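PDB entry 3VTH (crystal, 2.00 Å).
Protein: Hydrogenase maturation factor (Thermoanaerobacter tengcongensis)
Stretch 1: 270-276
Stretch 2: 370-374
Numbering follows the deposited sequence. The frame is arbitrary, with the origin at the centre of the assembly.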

# COMPACT_ATOMS: atom_id res chain seq x y z
N PRO A 270 15.49 -5.61 -13.62
CA PRO A 270 15.73 -6.60 -12.58
C PRO A 270 15.08 -6.27 -11.22
O PRO A 270 14.64 -7.17 -10.53
CB PRO A 270 17.27 -6.64 -12.46
CG PRO A 270 17.73 -6.24 -13.85
CD PRO A 270 16.74 -5.19 -14.30
N GLU A 271 15.01 -4.98 -10.87
CA GLU A 271 14.39 -4.54 -9.62
C GLU A 271 12.87 -4.74 -9.67
O GLU A 271 12.26 -5.14 -8.69
CB GLU A 271 14.75 -3.08 -9.31
CG GLU A 271 16.27 -2.77 -9.22
CD GLU A 271 16.94 -2.45 -10.57
OE1 GLU A 271 16.49 -2.94 -11.64
OE2 GLU A 271 17.94 -1.71 -10.58
N GLU A 272 12.26 -4.50 -10.82
CA GLU A 272 10.83 -4.78 -11.01
C GLU A 272 10.53 -6.28 -10.98
O GLU A 272 9.52 -6.72 -10.42
CB GLU A 272 10.31 -4.15 -12.30
CG GLU A 272 10.10 -2.64 -12.20
CD GLU A 272 10.02 -1.95 -13.58
OE1 GLU A 272 10.56 -2.50 -14.56
OE2 GLU A 272 9.41 -0.86 -13.69
N GLU A 273 11.41 -7.07 -11.58
CA GLU A 273 11.27 -8.52 -11.53
C GLU A 273 11.31 -9.02 -10.09
O GLU A 273 10.55 -9.92 -9.72
CB GLU A 273 12.36 -9.19 -12.36
CG GLU A 273 12.30 -10.69 -12.36
CD GLU A 273 13.11 -11.33 -13.50
OE1 GLU A 273 13.60 -10.61 -14.39
OE2 GLU A 273 13.25 -12.55 -13.49
N ARG A 274 12.19 -8.45 -9.27
CA ARG A 274 12.28 -8.80 -7.86
C ARG A 274 10.96 -8.51 -7.11
O ARG A 274 10.53 -9.32 -6.29
CB ARG A 274 13.45 -8.05 -7.21
CG ARG A 274 13.74 -8.41 -5.77
CD ARG A 274 14.77 -7.41 -5.19
NE ARG A 274 14.17 -6.42 -4.27
CZ ARG A 274 13.63 -5.25 -4.62
NH1 ARG A 274 13.57 -4.82 -5.89
NH2 ARG A 274 13.13 -4.47 -3.66
N LEU A 275 10.34 -7.37 -7.41
CA LEU A 275 9.06 -7.01 -6.78
C LEU A 275 7.93 -7.96 -7.18
O LEU A 275 7.12 -8.37 -6.34
CB LEU A 275 8.67 -5.55 -7.09
CG LEU A 275 9.59 -4.45 -6.53
CD1 LEU A 275 9.06 -3.07 -6.94
CD2 LEU A 275 9.71 -4.54 -5.00
N LEU A 276 7.89 -8.31 -8.47
CA LEU A 276 6.88 -9.25 -9.00
C LEU A 276 6.96 -10.63 -8.37
O LEU A 276 5.94 -11.23 -8.00
CB LEU A 276 7.04 -9.40 -10.51
CG LEU A 276 6.46 -8.30 -11.41
CD1 LEU A 276 7.05 -8.41 -12.83
CD2 LEU A 276 4.95 -8.41 -11.42
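Stretch 2 (370-374) VTSFN

Stretch 1 is helical throughout, with phi between -70° and -60° and psi between -45° and -35° and i to i+4 bonds from Arg-274 N to Pro-270 O (3.0 Å), Leu-275 N to Glu-271 O (3.2 Å) and Leu-276 N to Glu-272 O (3.0 Å). Stretch 2 is extended, its phi values running from -165° to -128°. The nearest CA atoms across the stretches are Glu-272 CA and Phe-373 CA, 6.0 Å apart, and no direct hydrogen bond joins the two stretches. Along stretch 2 the contacts run against the helix direction: Thr-371 meets Leu-275, whereas Phe-373 reaches back to Glu-271.

Alternation of the extended chain turns the CA-to-CB bonds of Thr-371 and Phe-373 toward the helix and those of Ser-372 and Asn-374 away. Phe-373 (chi1 -165°, t) dominates the contact. Glu-271 CB lies 3.4 Å from its ring centroid and 2° off the normal, a CH-pi contact over the face, while Leu-275 CD1 sits at the ring edge, 3.9 Å from Phe-373 CB. The same Leu-275 CD1 approaches Ser-372 O at 3.4 Å and Thr-371 CG2 at 4.1 Å. Two waters supply the polar link: Glu-272 OE2 accepts from water 1 (2.7 Å) and water 2 (2.9 Å), which respectively accept from Phe-373 N (2.9 Å) and donate to Phe-373 O (2.7 Å).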

# COMPACT_ATOMS: atom_id res chain seq x y z
N VAL A 370 -0.34 -2.42 -4.48
CA VAL A 370 0.09 -1.88 -5.76
C VAL A 370 1.41 -1.17 -5.52
O VAL A 370 1.51 -0.31 -4.66
CB VAL A 370 -0.95 -0.87 -6.35
CG1 VAL A 370 -0.47 -0.33 -7.71
CG2 VAL A 370 -2.33 -1.55 -6.49
N THR A 371 2.43 -1.56 -6.27
CA THR A 371 3.77 -1.02 -6.04
C THR A 371 4.51 -0.75 -7.35
O THR A 371 3.96 -0.95 -8.43
CB THR A 371 4.58 -1.91 -5.09
OG1 THR A 371 5.67 -1.15 -4.55
CG2 THR A 371 5.11 -3.15 -5.84
N SER A 372 5.74 -0.26 -7.24
CA SER A 372 6.52 0.11 -8.42
C SER A 372 7.96 0.27 -7.99
O SER A 372 8.25 0.28 -6.79
CB SER A 372 6.02 1.47 -8.96
OG SER A 372 6.31 2.53 -8.04
N PHE A 373 8.86 0.44 -8.95
CA PHE A 373 10.24 0.74 -8.64
C PHE A 373 10.62 1.95 -9.44
O PHE A 373 10.46 1.97 -10.66
CB PHE A 373 11.17 -0.44 -8.97
CG PHE A 373 12.54 -0.32 -8.33
CD1 PHE A 373 12.78 -0.86 -7.07
CD2 PHE A 373 13.56 0.35 -8.99
CE1 PHE A 373 14.05 -0.75 -6.46
CE2 PHE A 373 14.84 0.48 -8.39
CZ PHE A 373 15.07 -0.07 -7.12
N ASN A 374 11.11 2.98 -8.76
CA ASN A 374 11.48 4.21 -9.47
C ASN A 374 12.51 4.99 -8.67
O ASN A 374 12.44 5.04 -7.45
CB ASN A 374 10.24 5.07 -9.75
CG ASN A 374 10.53 6.28 -10.59
OD1 ASN A 374 11.25 6.20 -11.60
ND2 ASN A 374 9.97 7.43 -10.18
O HOH W 1 7.88 0.05 -11.64
O HOH W 2 11.23 1.29 -13.21